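Local atomic coordinates of transcriptional regulator, LacI family (Arthrobacter sp., PDB entry 4RKQ), a protein that probably regulates transcription as a LacI-family factor, its sugar-binding-protein-like core sensing a small ligand, likely a sugar, and its dimer acting on operator DNA. Residues 64-67 and 68-72; 87-91 and 92-96; 233-236 and 237-241. All coordinates share one frame; numbering follows the deposited sequence.

Contact 1: 64-67 and 68-72; sequences VEHL and APQVD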
loop_
_atom_site.group_PDB
_atom_site.type_symbol
_atom_site.label_atom_id
_atom_site.label_comp_id
_atom_site.label_asym_id
_atom_site.label_seq_id
_atom_site.Cartn_x
_atom_site.Cartn_y
_atom_site.Cartn_z
ATOM N N VAL A 64 -14.474 1.489 -15.514
ATOM C CA VAL A 64 -14.765 0.464 -16.524
ATOM C C VAL A 64 -14.912 1.080 -17.889
ATOM O O VAL A 64 -14.382 0.549 -18.841
ATOM C CB VAL A 64 -16.001 -0.361 -16.168
ATOM C CG1 VAL A 64 -16.441 -1.213 -17.356
ATOM C CG2 VAL A 64 -15.705 -1.236 -14.961
ATOM N N GLU A 65 -15.577 2.235 -17.991
ATOM C CA GLU A 65 -15.632 2.972 -19.248
ATOM C C GLU A 65 -14.293 3.316 -19.855
ATOM O O GLU A 65 -14.096 3.200 -21.071
ATOM C CB GLU A 65 -16.471 4.264 -19.105
ATOM C CG GLU A 65 -17.955 3.927 -19.038
ATOM C CD GLU A 65 -18.858 5.115 -18.792
ATOM O OE1 GLU A 65 -18.352 6.217 -18.492
ATOM O OE2 GLU A 65 -20.086 4.922 -18.879
ATOM N N HIS A 66 -13.371 3.735 -19.009
ATOM C CA HIS A 66 -11.996 4.037 -19.400
ATOM C C HIS A 66 -11.225 2.783 -19.856
ATOM O O HIS A 66 -10.598 2.757 -20.903
ATOM C CB HIS A 66 -11.327 4.702 -18.201
ATOM C CG HIS A 66 -9.847 4.815 -18.277
ATOM N ND1 HIS A 66 -9.041 4.605 -17.183
ATOM C CD2 HIS A 66 -9.026 5.208 -19.279
ATOM C CE1 HIS A 66 -7.780 4.835 -17.514
ATOM N NE2 HIS A 66 -7.743 5.187 -18.783
ATOM N N LEU A 67 -11.315 1.734 -19.086
ATOM C CA LEU A 67 -10.505 0.527 -19.348
ATOM C C LEU A 67 -11.014 -0.281 -20.548
ATOM O O LEU A 67 -10.205 -0.823 -21.304
ATOM C CB LEU A 67 -10.506 -0.356 -18.124
ATOM C CG LEU A 67 -9.792 0.084 -16.847
ATOM C CD1 LEU A 67 -10.127 -0.823 -15.681
ATOM C CD2 LEU A 67 -8.311 0.117 -17.085
ATOM N N ALA A 68 -12.354 -0.325 -20.720
ATOM C CA ALA A 68 -13.031 -1.212 -21.670
ATOM C C ALA A 68 -12.341 -1.341 -23.032
ATOM O O ALA A 68 -11.994 -2.480 -23.443
ATOM C CB ALA A 68 -14.492 -0.858 -21.861
ATOM N N PRO A 69 -12.097 -0.219 -23.715
ATOM C CA PRO A 69 -11.502 -0.367 -25.064
ATOM C C PRO A 69 -10.064 -0.901 -25.128
ATOM O O PRO A 69 -9.636 -1.287 -26.192
ATOM C CB PRO A 69 -11.488 1.062 -25.631
ATOM C CG PRO A 69 -11.893 1.978 -24.533
ATOM C CD PRO A 69 -12.295 1.204 -23.334
ATOM N N GLN A 70 -9.339 -0.920 -24.022
ATOM C CA GLN A 70 -7.986 -1.438 -24.026
ATOM C C GLN A 70 -7.836 -2.764 -23.305
ATOM O O GLN A 70 -6.732 -3.227 -23.102
ATOM C CB GLN A 70 -6.984 -0.388 -23.546
ATOM C CG GLN A 70 -7.138 0.081 -22.155
ATOM C CD GLN A 70 -6.046 1.085 -21.778
ATOM O OE1 GLN A 70 -4.866 0.753 -21.639
ATOM N NE2 GLN A 70 -6.441 2.325 -21.623
ATOM N N VAL A 71 -8.945 -3.391 -22.931
ATOM C CA VAL A 71 -8.895 -4.659 -22.234
ATOM C C VAL A 71 -9.919 -5.618 -22.778
ATOM O O VAL A 71 -10.834 -5.229 -23.470
ATOM C CB VAL A 71 -9.143 -4.537 -20.696
ATOM C CG1 VAL A 71 -8.128 -3.571 -20.121
ATOM C CG2 VAL A 71 -10.583 -4.131 -20.382
ATOM N N ASP A 72 -9.732 -6.884 -22.429
ATOM C CA ASP A 72 -10.616 -7.950 -22.804
ATOM C C ASP A 72 -11.535 -8.330 -21.666
ATOM O O ASP A 72 -12.481 -9.096 -21.857
ATOM C CB ASP A 72 -9.784 -9.167 -23.154
ATOM C CG ASP A 72 -8.896 -8.933 -24.345
ATOM O OD1 ASP A 72 -9.334 -8.265 -25.311
ATOM O OD2 ASP A 72 -7.729 -9.352 -24.271
HETATM O O HOH W 1 -5.824 5.614 -20.680
#
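Val64 O receives the N-H of Ala68 at 2.9 Å, nearly in line with the carbonyl (C=O...N 161°), a regular i to i+4 helical bond close to the end of helix 60-67. From here to Gln70 the chain is a worked example of a helix passing into a 3-10 segment. One residue on, the pattern fails: Glu65 O faces CD of Pro69, a ring carbon that replaces the amide hydrogen, at 3.5 Å. His66 O meets CD of Pro69 at 3.3 Å. The His66 side chain reaches the following turn through solvent. A water in the plane of the imidazole lies 2.7 Å from NE2 of His66 and accepts a weak bond from NE2 of Gln70, whose extended chain points its amide toward the ring. ND1 is bound to Asp51, and the ring stacks on His47 of the second subunit, so the imidazole is fixed from several directions at the dimer interface. Leu67 O then takes the amide N of Gln70 at 2.9 Å, an i to i+3 bond whose donor is tilted 31° from the carbonyl plane. A chi1 of 63° sets CG between the residue's own N and carbonyl carbon, which brings Gln70 CG back to 3.3 Å from Leu67 O. CG2 of Val71 approaches Leu67 O at 3.5 Å. The side chains of Leu67 and Val71 both touch Val49 of strand 47-52. The chemistry is consistent with Pro69 helping to end the helix: Glu65 O loses its i+4 donor and faces a C-H group, and the amide of Gln70 turns to Leu67 O, shortening the bonding to i to i+3.

Contact 2: 87-91 and 92-96; sequences TVLGR and RPLIV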
loop_
_atom_site.group_PDB
_atom_site.type_symbol
_atom_site.label_atom_id
_atom_site.label_comp_id
_atom_site.label_asym_id
_atom_site.label_seq_id
_atom_site.Cartn_x
_atom_site.Cartn_y
_atom_site.Cartn_z
ATOM N N THR A 87 -22.850 -4.015 -18.425
ATOM C CA THR A 87 -23.548 -3.502 -19.627
ATOM C C THR A 87 -22.608 -2.765 -20.589
ATOM O O THR A 87 -22.632 -2.996 -21.812
ATOM C CB THR A 87 -24.782 -2.640 -19.226
ATOM O OG1 THR A 87 -25.660 -3.476 -18.483
ATOM C CG2 THR A 87 -25.511 -2.090 -20.431
ATOM N N VAL A 88 -21.754 -1.930 -20.036
ATOM C CA VAL A 88 -20.767 -1.200 -20.823
ATOM C C VAL A 88 -19.850 -2.215 -21.482
ATOM O O VAL A 88 -19.570 -2.155 -22.692
ATOM C CB VAL A 88 -19.963 -0.243 -19.903
ATOM C CG1 VAL A 88 -18.665 0.224 -20.537
ATOM C CG2 VAL A 88 -20.810 0.963 -19.489
ATOM N N LEU A 89 -19.398 -3.190 -20.696
ATOM C CA LEU A 89 -18.451 -4.164 -21.241
ATOM C C LEU A 89 -19.021 -5.103 -22.289
ATOM O O LEU A 89 -18.233 -5.707 -23.030
ATOM C CB LEU A 89 -17.809 -4.981 -20.099
ATOM C CG LEU A 89 -16.686 -4.225 -19.365
ATOM C CD1 LEU A 89 -16.461 -4.837 -17.975
ATOM C CD2 LEU A 89 -15.355 -4.175 -20.111
ATOM N N GLY A 90 -20.353 -5.263 -22.346
ATOM C CA GLY A 90 -20.946 -6.173 -23.333
ATOM C C GLY A 90 -20.615 -7.606 -22.938
ATOM O O GLY A 90 -20.859 -7.991 -21.826
ATOM N N ARG A 91 -20.006 -8.363 -23.827
ATOM C CA ARG A 91 -19.597 -9.762 -23.565
ATOM C C ARG A 91 -18.179 -9.893 -22.996
ATOM O O ARG A 91 -17.694 -11.010 -22.697
ATOM C CB ARG A 91 -19.717 -10.582 -24.867
ATOM C CG ARG A 91 -21.168 -10.799 -25.254
ATOM C CD ARG A 91 -21.295 -11.331 -26.649
ATOM N NE ARG A 91 -20.527 -12.575 -26.830
ATOM C CZ ARG A 91 -20.987 -13.805 -26.643
ATOM N NH1 ARG A 91 -22.227 -14.006 -26.258
ATOM N NH2 ARG A 91 -20.189 -14.848 -26.884
ATOM N N ARG A 92 -17.474 -8.762 -22.892
ATOM C CA ARG A 92 -16.176 -8.747 -22.221
ATOM C C ARG A 92 -16.451 -8.920 -20.704
ATOM O O ARG A 92 -17.200 -8.171 -20.107
ATOM C CB ARG A 92 -15.405 -7.438 -22.515
ATOM C CG ARG A 92 -15.171 -7.151 -23.993
ATOM C CD ARG A 92 -14.674 -5.744 -24.267
ATOM N NE ARG A 92 -15.772 -4.796 -24.124
ATOM C CZ ARG A 92 -15.776 -3.566 -24.599
ATOM N NH1 ARG A 92 -14.702 -3.079 -25.226
ATOM N NH2 ARG A 92 -16.837 -2.792 -24.382
ATOM N N PRO A 93 -15.915 -9.974 -20.102
ATOM C CA PRO A 93 -16.351 -10.350 -18.754
ATOM C C PRO A 93 -15.860 -9.395 -17.668
ATOM O O PRO A 93 -14.702 -8.934 -17.706
ATOM C CB PRO A 93 -15.747 -11.764 -18.551
ATOM C CG PRO A 93 -14.742 -11.949 -19.627
ATOM C CD PRO A 93 -15.048 -10.992 -20.740
ATOM N N LEU A 94 -16.790 -9.024 -16.798
ATOM C CA LEU A 94 -16.482 -8.376 -15.556
ATOM C C LEU A 94 -16.529 -9.387 -14.418
ATOM O O LEU A 94 -17.509 -10.127 -14.282
ATOM C CB LEU A 94 -17.492 -7.279 -15.286
ATOM C CG LEU A 94 -17.413 -6.559 -13.959
ATOM C CD1 LEU A 94 -16.103 -5.780 -13.829
ATOM C CD2 LEU A 94 -18.613 -5.622 -13.853
ATOM N N ILE A 95 -15.452 -9.391 -13.617
ATOM C CA ILE A 95 -15.443 -10.051 -12.338
ATOM C C ILE A 95 -15.407 -8.973 -11.266
ATOM O O ILE A 95 -14.406 -8.279 -11.119
ATOM C CB ILE A 95 -14.211 -10.961 -12.194
ATOM C CG1 ILE A 95 -14.287 -12.034 -13.301
ATOM C CG2 ILE A 95 -14.203 -11.607 -10.813
ATOM C CD1 ILE A 95 -13.076 -12.853 -13.419
ATOM N N VAL A 96 -16.476 -8.862 -10.506
ATOM C CA VAL A 96 -16.527 -7.971 -9.311
ATOM C C VAL A 96 -16.346 -8.675 -7.996
ATOM O O VAL A 96 -16.709 -9.834 -7.838
ATOM C CB VAL A 96 -17.871 -7.194 -9.235
ATOM C CG1 VAL A 96 -17.993 -6.204 -10.369
ATOM C CG2 VAL A 96 -19.067 -8.142 -9.240
#
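Arg92 folds its side chain back across the carbonyl end of helix 82-89, with CB and CG passing over Leu89 O and the guanidinium presenting its edge to two successive carbonyls. NE of Arg92 gives the straighter bond, 2.8 Å to Leu89 O with an N-H...O angle of 169°. NH2 of Arg92 reaches Val88 O at 3.3 Å through a more bent one, and both oxygens lie close to the guanidinium plane. A bend at chi3 (-75°) turns the otherwise extended chain so that this edge meets the helix. Leu89 O is gripped twice, because the backbone N of Arg92 also binds it, at 3.2 Å, from the opposite face of the carbonyl plane. The positive group probably stabilises the partial negative charge of the helix end. The backbone bond closes a type II' beta turn from Leu89 to Arg92, in which Gly90 supplies the positive phi (70°) that lets the chain leave the helix. The buried Leu89 side chain packs on the strand side: Leu89 CB sits 3.2 Å from Arg92 O, and Leu89 CD1 packs against CB of Leu94 at 3.8 Å, the two leucines crossing at about a right angle. Gln86, one turn earlier on the helix, ties the junction: its side-chain amide hydrogen-bonds Arg92 O through NE2 and Leu94 N through OE1. Leu89 and Leu94 also meet Val74 of strand 73-76, beside which strand 94-97 runs in parallel. The turn returns the chain from helix 82-89 to strand 94-97, the second strand of a beta-alpha-beta unit that begins with strand 73-76, in the Rossmann-like fold of the binding-protein family.

Contact 3: 233-236 and 237-241; sequences ELLS and PQLST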
loop_
_atom_site.group_PDB
_atom_site.type_symbol
_atom_site.label_atom_id
_atom_site.label_comp_id
_atom_site.label_asym_id
_atom_site.label_seq_id
_atom_site.Cartn_x
_atom_site.Cartn_y
_atom_site.Cartn_z
ATOM N N GLU A 233 1.609 -7.288 10.439
ATOM C CA GLU A 233 2.782 -7.920 11.023
ATOM C C GLU A 233 3.791 -6.898 11.515
ATOM O O GLU A 233 4.703 -7.253 12.229
ATOM C CB GLU A 233 3.435 -8.853 9.999
ATOM C CG GLU A 233 2.603 -10.104 9.740
ATOM C CD GLU A 233 3.185 -11.037 8.681
ATOM O OE1 GLU A 233 4.386 -10.936 8.346
ATOM O OE2 GLU A 233 2.421 -11.886 8.184
ATOM N N LEU A 234 3.631 -5.634 11.113
ATOM C CA LEU A 234 4.571 -4.559 11.466
ATOM C C LEU A 234 4.104 -3.693 12.630
ATOM O O LEU A 234 4.901 -3.019 13.256
ATOM C CB LEU A 234 4.822 -3.662 10.246
ATOM C CG LEU A 234 5.319 -4.468 9.016
ATOM C CD1 LEU A 234 5.590 -3.549 7.851
ATOM C CD2 LEU A 234 6.564 -5.266 9.337
ATOM N N LEU A 235 2.801 -3.667 12.875
ATOM C CA LEU A 235 2.245 -2.999 14.039
ATOM C C LEU A 235 2.744 -3.631 15.340
ATOM O O LEU A 235 3.176 -4.782 15.356
ATOM C CB LEU A 235 0.734 -3.060 14.024
ATOM C CG LEU A 235 0.068 -2.434 12.791
ATOM C CD1 LEU A 235 -1.428 -2.658 12.792
ATOM C CD2 LEU A 235 0.345 -0.957 12.685
ATOM N N SER A 236 2.709 -2.840 16.401
ATOM C CA SER A 236 2.980 -3.333 17.747
ATOM C C SER A 236 1.842 -2.908 18.666
ATOM O O SER A 236 1.640 -1.716 18.875
ATOM C CB SER A 236 4.309 -2.780 18.259
ATOM O OG SER A 236 4.732 -3.504 19.395
ATOM N N PRO A 237 1.063 -3.872 19.201
ATOM C CA PRO A 237 1.196 -5.319 18.950
ATOM C C PRO A 237 0.793 -5.691 17.535
ATOM O O PRO A 237 0.025 -4.937 16.907
ATOM C CB PRO A 237 0.187 -5.927 19.920
ATOM C CG PRO A 237 -0.857 -4.875 20.058
ATOM C CD PRO A 237 -0.154 -3.542 19.945
ATOM N N GLN A 238 1.306 -6.811 17.056
ATOM C CA GLN A 238 0.917 -7.309 15.766
ATOM C C GLN A 238 -0.560 -7.685 15.804
ATOM O O GLN A 238 -1.064 -8.244 16.783
ATOM C CB GLN A 238 1.766 -8.493 15.378
ATOM C CG GLN A 238 3.232 -8.168 15.193
ATOM C CD GLN A 238 3.998 -9.394 14.739
ATOM O OE1 GLN A 238 5.130 -9.633 15.140
ATOM N NE2 GLN A 238 3.371 -10.177 13.919
ATOM N N LEU A 239 -1.234 -7.392 14.708
ATOM C CA LEU A 239 -2.685 -7.299 14.679
ATOM C C LEU A 239 -3.309 -8.618 14.342
ATOM O O LEU A 239 -3.006 -9.224 13.307
ATOM C CB LEU A 239 -3.137 -6.243 13.665
ATOM C CG LEU A 239 -4.630 -6.112 13.382
ATOM C CD1 LEU A 239 -5.387 -5.696 14.608
ATOM C CD2 LEU A 239 -4.867 -5.105 12.269
ATOM N N SER A 240 -4.180 -9.085 15.238
ATOM C CA SER A 240 -4.919 -10.323 15.003
ATOM C C SER A 240 -6.007 -9.953 14.027
ATOM O O SER A 240 -6.555 -8.859 14.092
ATOM C CB SER A 240 -5.539 -10.881 16.298
ATOM O OG SER A 240 -4.507 -11.350 17.165
ATOM N N THR A 241 -6.323 -10.849 13.111
ATOM C CA THR A 241 -7.220 -10.447 12.045
ATOM C C THR A 241 -7.973 -11.596 11.394
ATOM O O THR A 241 -7.507 -12.730 11.370
ATOM C CB THR A 241 -6.422 -9.675 10.970
ATOM O OG1 THR A 241 -7.315 -9.187 9.975
ATOM C CG2 THR A 241 -5.368 -10.546 10.290
#
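Between Leu235 and Gln238 the backbone reverses around a cis peptide at Ser236-Pro237, bringing the two outer CA atoms to 4.8 Å. With Ser236 extended and Pro237 in the polyproline region (psi 156°) after the cis bond, the turn is of type VIb, leading from the loop after strand 222-225 into strand 240-243 of the periplasmic-binding-protein-like fold. As expected of that class, the closing bond is absent: Leu235 O and Gln238 N stand 3.2 Å apart at a poor angle. Each finds another partner, the carbonyl taking NZ of Lys208 from the second subunit and the amide bonding Glu284 OE1. The turn thus belongs partly to the dimer interface. Among the side chains, Gln238 does most of the touching, its extended chain running back over the preceding loop. CG of Gln238 is 3.4 Å from Leu235 O, and Gln238 CD likewise 3.4 Å from Glu233 O, while Gln238 NE2 lies 4.1 Å from CB of Glu233. These are packing contacts along the chain's length. Leu235 CB comes to 3.5 Å from Pro237 O. Toward the interior, Leu235 and Leu239 lie side by side, pointing the same way against helix 200-212, where Ala204 and Leu207 receive the first and Ala203 the second. A chi1 of -59° sets CG of Leu235 anti to the carbonyl carbon and helps place Leu235 CD1 4.1 Å from CB of Leu239.

Contacts 1 and 2 form one neighbourhood, their centres about 9 Å apart: each closes the end of a helix, and those helices pack together, CG1 of Val64 lying 3.6 Å from CG of Leu89. Contact 3 stands about 38 Å, centre to centre, from either and on the opposite side of the chain's centre. All three mix buried apolar residues with more exposed ones. The second subunit reaches contacts 1 and 3 but not contact 2. Chemistry follows place: contact 1 relies on backbone bonds and a proline at the helix end, contact 2 adds an arginine to the helix carbonyls, and contact 3, a cis-proline turn, sends Leu235 O and Gln238 N to partners outside it.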